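Local coordinates for protein vinylacetyl-CoA Delta-isomerase (PDB 6VJR) that binds FAD and a [4Fe-4S] cluster and probably dehydrates 4-hydroxybutyryl-CoA and isomerises vinylacetyl-CoA to crotonyl-CoA, at residues P33-S38 against C190-W195; T330-T335 against P373-R378. All coordinates share one frame; numbering follows the deposited sequence.

Contact 1 (P33-S38 against C190-W195); sequences PMIRPS and CINSHW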
loop_
_atom_site.group_PDB
_atom_site.type_symbol
_atom_site.label_atom_id
_atom_site.label_comp_id
_atom_site.label_asym_id
_atom_site.label_seq_id
_atom_site.Cartn_x
_atom_site.Cartn_y
_atom_site.Cartn_z
ATOM N N PRO A 33 -30.842 12.658 -24.226
ATOM C CA PRO A 33 -29.998 13.274 -23.204
ATOM C C PRO A 33 -29.011 12.349 -22.495
ATOM O O PRO A 33 -28.024 12.810 -21.936
ATOM C CB PRO A 33 -30.971 13.818 -22.169
ATOM C CG PRO A 33 -32.342 13.451 -22.619
ATOM C CD PRO A 33 -32.280 12.763 -23.944
ATOM N N MET A 34 -29.240 11.038 -22.526
ATOM C CA MET A 34 -28.290 10.133 -21.907
ATOM C C MET A 34 -27.085 9.885 -22.800
ATOM O O MET A 34 -25.997 9.563 -22.300
ATOM C CB MET A 34 -28.952 8.802 -21.545
ATOM C CG MET A 34 -28.071 7.877 -20.753
ATOM S SD MET A 34 -28.967 6.482 -20.066
ATOM C CE MET A 34 -27.744 5.155 -20.193
ATOM N N ILE A 35 -27.271 10.070 -24.103
ATOM C CA ILE A 35 -26.272 9.739 -25.107
ATOM C C ILE A 35 -25.511 10.990 -25.546
ATOM O O ILE A 35 -24.316 10.926 -25.862
ATOM C CB ILE A 35 -26.932 9.016 -26.285
ATOM C CG1 ILE A 35 -27.720 7.777 -25.817
ATOM C CG2 ILE A 35 -25.910 8.678 -27.379
ATOM C CD1 ILE A 35 -28.420 7.033 -26.946
ATOM N N ARG A 36 -26.176 12.144 -25.552
ATOM C CA ARG A 36 -25.573 13.336 -26.107
ATOM C C ARG A 36 -24.244 13.672 -25.417
ATOM O O ARG A 36 -23.304 14.094 -26.071
ATOM C CB ARG A 36 -26.521 14.533 -26.116
ATOM C CG ARG A 36 -25.906 15.825 -26.647
ATOM C CD ARG A 36 -25.334 15.640 -28.026
ATOM N NE ARG A 36 -24.998 16.950 -28.585
ATOM C CZ ARG A 36 -25.797 17.715 -29.308
ATOM N NH1 ARG A 36 -27.010 17.309 -29.604
ATOM N NH2 ARG A 36 -25.401 18.909 -29.681
ATOM N N PRO A 37 -24.055 13.522 -24.093
ATOM C CA PRO A 37 -22.757 13.886 -23.502
ATOM C C PRO A 37 -21.590 13.110 -24.114
ATOM O O PRO A 37 -20.499 13.640 -24.262
ATOM C CB PRO A 37 -22.950 13.569 -22.005
ATOM C CG PRO A 37 -24.454 13.765 -21.827
ATOM C CD PRO A 37 -25.052 13.159 -23.070
ATOM N N SER A 38 -21.799 11.817 -24.448
ATOM C CA SER A 38 -20.732 11.060 -25.091
ATOM C C SER A 38 -20.406 11.589 -26.495
ATOM O O SER A 38 -19.247 11.589 -26.922
ATOM C CB SER A 38 -21.059 9.589 -25.124
ATOM O OG SER A 38 -22.152 9.222 -25.951
ATOM N N CYS A 190 -19.315 3.055 -29.819
ATOM C CA CYS A 190 -19.666 2.385 -31.074
ATOM C C CYS A 190 -20.822 3.063 -31.820
ATOM O O CYS A 190 -20.778 3.251 -33.047
ATOM C CB CYS A 190 -19.970 0.908 -30.860
ATOM S SG CYS A 190 -21.238 0.525 -29.626
ATOM N N ILE A 191 -21.837 3.493 -31.091
ATOM C CA ILE A 191 -22.998 4.172 -31.647
ATOM C C ILE A 191 -22.612 5.552 -32.197
ATOM O O ILE A 191 -23.286 6.067 -33.088
ATOM C CB ILE A 191 -24.135 4.192 -30.610
ATOM C CG1 ILE A 191 -24.599 2.735 -30.357
ATOM C CG2 ILE A 191 -25.299 5.078 -31.041
ATOM C CD1 ILE A 191 -25.293 2.571 -29.018
ATOM N N ASN A 192 -21.525 6.128 -31.662
ATOM C CA ASN A 192 -20.988 7.419 -32.043
ATOM C C ASN A 192 -19.947 7.303 -33.157
ATOM O O ASN A 192 -19.348 8.292 -33.497
ATOM C CB ASN A 192 -20.381 8.118 -30.823
ATOM C CG ASN A 192 -21.403 8.352 -29.736
ATOM O OD1 ASN A 192 -22.611 8.290 -29.977
ATOM N ND2 ASN A 192 -20.936 8.652 -28.536
ATOM N N SER A 193 -19.736 6.097 -33.687
ATOM C CA SER A 193 -18.706 5.819 -34.667
ATOM C C SER A 193 -19.313 5.725 -36.075
ATOM O O SER A 193 -20.503 5.431 -36.234
ATOM C CB SER A 193 -17.994 4.514 -34.340
ATOM O OG SER A 193 -17.334 4.495 -33.071
ATOM N N HIS A 194 -18.458 5.895 -37.090
ATOM C CA HIS A 194 -18.801 5.718 -38.496
ATOM C C HIS A 194 -18.518 4.288 -38.981
ATOM O O HIS A 194 -19.283 3.733 -39.781
ATOM C CB HIS A 194 -18.094 6.769 -39.356
ATOM C CG HIS A 194 -18.398 8.170 -38.978
ATOM N ND1 HIS A 194 -17.487 8.949 -38.302
ATOM C CD2 HIS A 194 -19.512 8.911 -39.068
ATOM C CE1 HIS A 194 -18.016 10.156 -38.098
ATOM N NE2 HIS A 194 -19.264 10.145 -38.531
ATOM N N TRP A 195 -17.374 3.743 -38.572
ATOM C CA TRP A 195 -16.956 2.385 -38.870
ATOM C C TRP A 195 -16.524 1.709 -37.578
ATOM O O TRP A 195 -16.018 2.386 -36.691
ATOM C CB TRP A 195 -15.787 2.344 -39.846
ATOM C CG TRP A 195 -16.155 2.833 -41.217
ATOM C CD1 TRP A 195 -16.235 4.110 -41.671
ATOM C CD2 TRP A 195 -16.530 1.990 -42.311
ATOM N NE1 TRP A 195 -16.624 4.123 -42.987
ATOM C CE2 TRP A 195 -16.813 2.833 -43.403
ATOM C CE3 TRP A 195 -16.604 0.605 -42.482
ATOM C CZ2 TRP A 195 -17.208 2.330 -44.632
ATOM C CZ3 TRP A 195 -17.013 0.111 -43.692
ATOM C CH2 TRP A 195 -17.298 0.966 -44.752
#
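S38 and N192 meet through a single side-chain hydrogen bond, a compact example of how a loop between two strands can be tied to a helix near its beginning. The setting is the N-terminal region of the 4-hydroxyphenylacetate 3-hydroxylase family: S38 lies near the start of helix 36-51, and N192 in the loop joining strand 177-188 to strand 195-198. The carboxamide of N192 approaches nitrogen first. Its ND2 stands 2.9 Å from OG of S38, the N-H...O angle is 158°, and the hydroxyl oxygen lies in the plane of the amide, so the N-H points at it fairly straight. The serine is ready to accept because its own proton is given to O of I35. With OG placed between the backbone N and the carbonyl carbon (chi1 67°), the hydroxyl turns back to meet that oxygen at 2.8 Å from OG of S38 to O of I35, in the carbonyl plane and on a lone pair. Replacing the serine by an alanine would take away OG, and with it probably one of the two acceptors of ND2, leaving the amide to the grip of Q99 and O of I35 without its hydroxyl donor.

Q99, a residue of the iron-sulfur pocket, joins the two partners a second time, its OE1 bonding ND2 of N192 and its NE2 bonding O of S38. Through Q99 the contact lies behind the cluster pocket, probably as a second shell; the cluster is about 10 Å from the side chain of S38. The CB of I35 points toward the loop, and its side chain also packs on Y228 of strand 224-228. The methyl CG2 of I35 comes to 4.2 Å from OD1 of N192, beside the same amide that reaches S38.

Contact 2 (T330-T335 against P373-R378); sequences THLNET and PYEISR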
loop_
_atom_site.group_PDB
_atom_site.type_symbol
_atom_site.label_atom_id
_atom_site.label_comp_id
_atom_site.label_asym_id
_atom_site.label_seq_id
_atom_site.Cartn_x
_atom_site.Cartn_y
_atom_site.Cartn_z
ATOM N N THR A 330 -1.212 13.871 -6.877
ATOM C CA THR A 330 -0.404 14.349 -8.000
ATOM C C THR A 330 0.718 13.356 -8.337
ATOM O O THR A 330 0.938 13.006 -9.515
ATOM C CB THR A 330 0.199 15.726 -7.667
ATOM O OG1 THR A 330 -0.849 16.684 -7.505
ATOM C CG2 THR A 330 1.112 16.206 -8.756
ATOM N N HIS A 331 1.391 12.855 -7.297
ATOM C CA HIS A 331 2.484 11.903 -7.447
ATOM C C HIS A 331 2.012 10.606 -8.124
ATOM O O HIS A 331 2.602 10.122 -9.091
ATOM C CB HIS A 331 3.057 11.557 -6.063
ATOM C CG HIS A 331 4.018 10.431 -6.150
ATOM N ND1 HIS A 331 5.250 10.498 -6.756
ATOM C CD2 HIS A 331 3.894 9.202 -5.721
ATOM C CE1 HIS A 331 5.795 9.285 -6.768
ATOM N NE2 HIS A 331 4.997 8.476 -6.081
ATOM N N LEU A 332 0.898 10.053 -7.659
ATOM C CA LEU A 332 0.372 8.818 -8.270
ATOM C C LEU A 332 -0.032 9.043 -9.735
ATOM O O LEU A 332 0.213 8.232 -10.630
ATOM C CB LEU A 332 -0.809 8.343 -7.433
ATOM C CG LEU A 332 -0.509 7.928 -5.993
ATOM C CD1 LEU A 332 -1.780 7.509 -5.286
ATOM C CD2 LEU A 332 0.493 6.772 -5.968
ATOM N N ASN A 333 -0.675 10.175 -9.966
ATOM C CA ASN A 333 -1.120 10.549 -11.307
ATOM C C ASN A 333 0.070 10.691 -12.266
ATOM O O ASN A 333 0.064 10.147 -13.370
ATOM C CB ASN A 333 -1.955 11.829 -11.239
ATOM C CG ASN A 333 -2.796 12.060 -12.472
ATOM O OD1 ASN A 333 -3.505 11.157 -12.931
ATOM N ND2 ASN A 333 -2.768 13.284 -12.976
ATOM N N GLU A 334 1.134 11.341 -11.806
ATOM C CA GLU A 334 2.300 11.527 -12.658
ATOM C C GLU A 334 3.082 10.244 -12.873
ATOM O O GLU A 334 3.765 10.073 -13.875
ATOM C CB GLU A 334 3.217 12.623 -12.157
ATOM C CG GLU A 334 2.533 13.980 -12.102
ATOM C CD GLU A 334 2.005 14.566 -13.399
ATOM O OE1 GLU A 334 2.424 14.144 -14.510
ATOM O OE2 GLU A 334 1.212 15.530 -13.258
ATOM N N THR A 335 2.988 9.315 -11.923
ATOM C CA THR A 335 3.630 8.015 -12.059
ATOM C C THR A 335 3.042 7.297 -13.295
ATOM O O THR A 335 3.744 6.664 -14.073
ATOM C CB THR A 335 3.458 7.202 -10.758
ATOM O OG1 THR A 335 4.203 7.821 -9.713
ATOM C CG2 THR A 335 4.087 5.822 -10.894
ATOM N N PRO A 373 -6.073 5.203 -9.730
ATOM C CA PRO A 373 -7.324 5.972 -9.767
ATOM C C PRO A 373 -8.182 5.724 -8.528
ATOM O O PRO A 373 -8.878 6.633 -8.071
ATOM C CB PRO A 373 -7.981 5.570 -11.092
ATOM C CG PRO A 373 -6.758 5.239 -11.945
ATOM C CD PRO A 373 -5.847 4.475 -10.998
ATOM N N TYR A 374 -8.176 4.471 -8.055
ATOM C CA TYR A 374 -8.956 4.125 -6.877
ATOM C C TYR A 374 -8.488 4.897 -5.652
ATOM O O TYR A 374 -9.301 5.312 -4.832
ATOM C CB TYR A 374 -8.964 2.626 -6.693
ATOM C CG TYR A 374 -9.799 1.854 -7.708
ATOM C CD1 TYR A 374 -9.260 1.467 -8.930
ATOM C CD2 TYR A 374 -11.120 1.525 -7.472
ATOM C CE1 TYR A 374 -9.999 0.758 -9.860
ATOM C CE2 TYR A 374 -11.875 0.803 -8.371
ATOM C CZ TYR A 374 -11.326 0.474 -9.609
ATOM O OH TYR A 374 -11.992 -0.283 -10.520
ATOM N N GLU A 375 -7.186 5.106 -5.533
ATOM C CA GLU A 375 -6.646 5.851 -4.408
ATOM C C GLU A 375 -6.879 7.357 -4.562
ATOM O O GLU A 375 -7.175 8.110 -3.608
ATOM C CB GLU A 375 -5.180 5.518 -4.253
ATOM C CG GLU A 375 -4.538 6.203 -3.029
ATOM C CD GLU A 375 -5.077 5.928 -1.630
ATOM O OE1 GLU A 375 -5.976 5.089 -1.510
ATOM O OE2 GLU A 375 -4.648 6.604 -0.653
ATOM N N ILE A 376 -6.702 7.872 -5.796
ATOM C CA ILE A 376 -6.955 9.283 -6.034
ATOM C C ILE A 376 -8.409 9.601 -5.691
ATOM O O ILE A 376 -8.728 10.646 -5.074
ATOM C CB ILE A 376 -6.549 9.610 -7.489
ATOM C CG1 ILE A 376 -5.026 9.435 -7.732
ATOM C CG2 ILE A 376 -6.967 11.021 -7.860
ATOM C CD1 ILE A 376 -4.604 9.484 -9.181
ATOM N N SER A 377 -9.319 8.704 -6.063
ATOM C CA SER A 377 -10.723 8.892 -5.761
ATOM C C SER A 377 -10.989 8.872 -4.259
ATOM O O SER A 377 -11.768 9.689 -3.761
ATOM C CB SER A 377 -11.534 7.835 -6.453
ATOM O OG SER A 377 -11.467 8.030 -7.849
ATOM N N ARG A 378 -10.367 7.939 -3.549
ATOM C CA ARG A 378 -10.529 7.856 -2.096
ATOM C C ARG A 378 -10.109 9.166 -1.441
ATOM O O ARG A 378 -10.813 9.726 -0.607
ATOM C CB ARG A 378 -9.740 6.682 -1.534
ATOM C CG ARG A 378 -10.033 6.384 -0.076
ATOM C CD ARG A 378 -9.239 5.186 0.402
ATOM N NE ARG A 378 -7.836 5.470 0.643
ATOM C CZ ARG A 378 -7.349 6.049 1.724
ATOM N NH1 ARG A 378 -8.092 6.201 2.826
ATOM N NH2 ARG A 378 -6.076 6.361 1.734
#
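L332 and N333 of helix 320-345 pack against E375 and I376 of helix 372-384, a case of two helices set side by side that meet mainly through hydrocarbon. The segment axes approach to 9.7 Å, with 158° between their N-to-C directions. Before the shared face is reached, H331 turns to a second subunit, where NE2 bonds OD1 of that subunit's N368 and the ring meets that of its H367 edge-to-face. L332 then points into the helix pair. Its methyl CD1 lies 3.8 Å from CG of E375, touching the aliphatic shaft of a residue whose charged end bends off at chi2 (60°). That end is gripped side-on by R378: NE of R378 bonds OE1 of E375 at 2.9 Å, and NH2 meets the syn lone pair of OE2 at 2.8 Å in a salt bridge, so the carboxylate is paired within its own helix and the methylenes CB and CG lie against the leucine methyl. At N333 the partner is the end of I376, whose CD1 sits 4.1 Å from both N and CB of the asparagine. CD1 of I376 also comes to 4.3 Å from CB of L332, and so settles beside the backbone between the two residues. The ND2 of N333 bonds O of T297 on helix 295-314, and I376 touches L303 of the same helix. Further on, E334 forms a salt bridge with R88, and T335 bonds N368 of the second subunit through OG1. Such near-antiparallel helix packing is characteristic of the C-terminal helical bundle of this family, related to the acyl-CoA dehydrogenases.

Overall arrangement
Both contacts are buried, though E375 of contact 2 is partly exposed, and they illustrate different ways of joining distant parts of one chain. Contact 1 belongs to the N-terminal family region and ties a helix start to a loop between strands through polar groups, with the iron-sulfur pocket close by. Contact 2 belongs to the C-terminal region and sets two helices together through hydrocarbon, its charges being paired within one helix or with other parts of the protein. No element is shared: the centres of contacts 1 and 2 lie 29 Å apart. Their surroundings differ too, for contact 1 is enclosed by its own chain, whereas the helices of contact 2 also meet two neighbouring subunits.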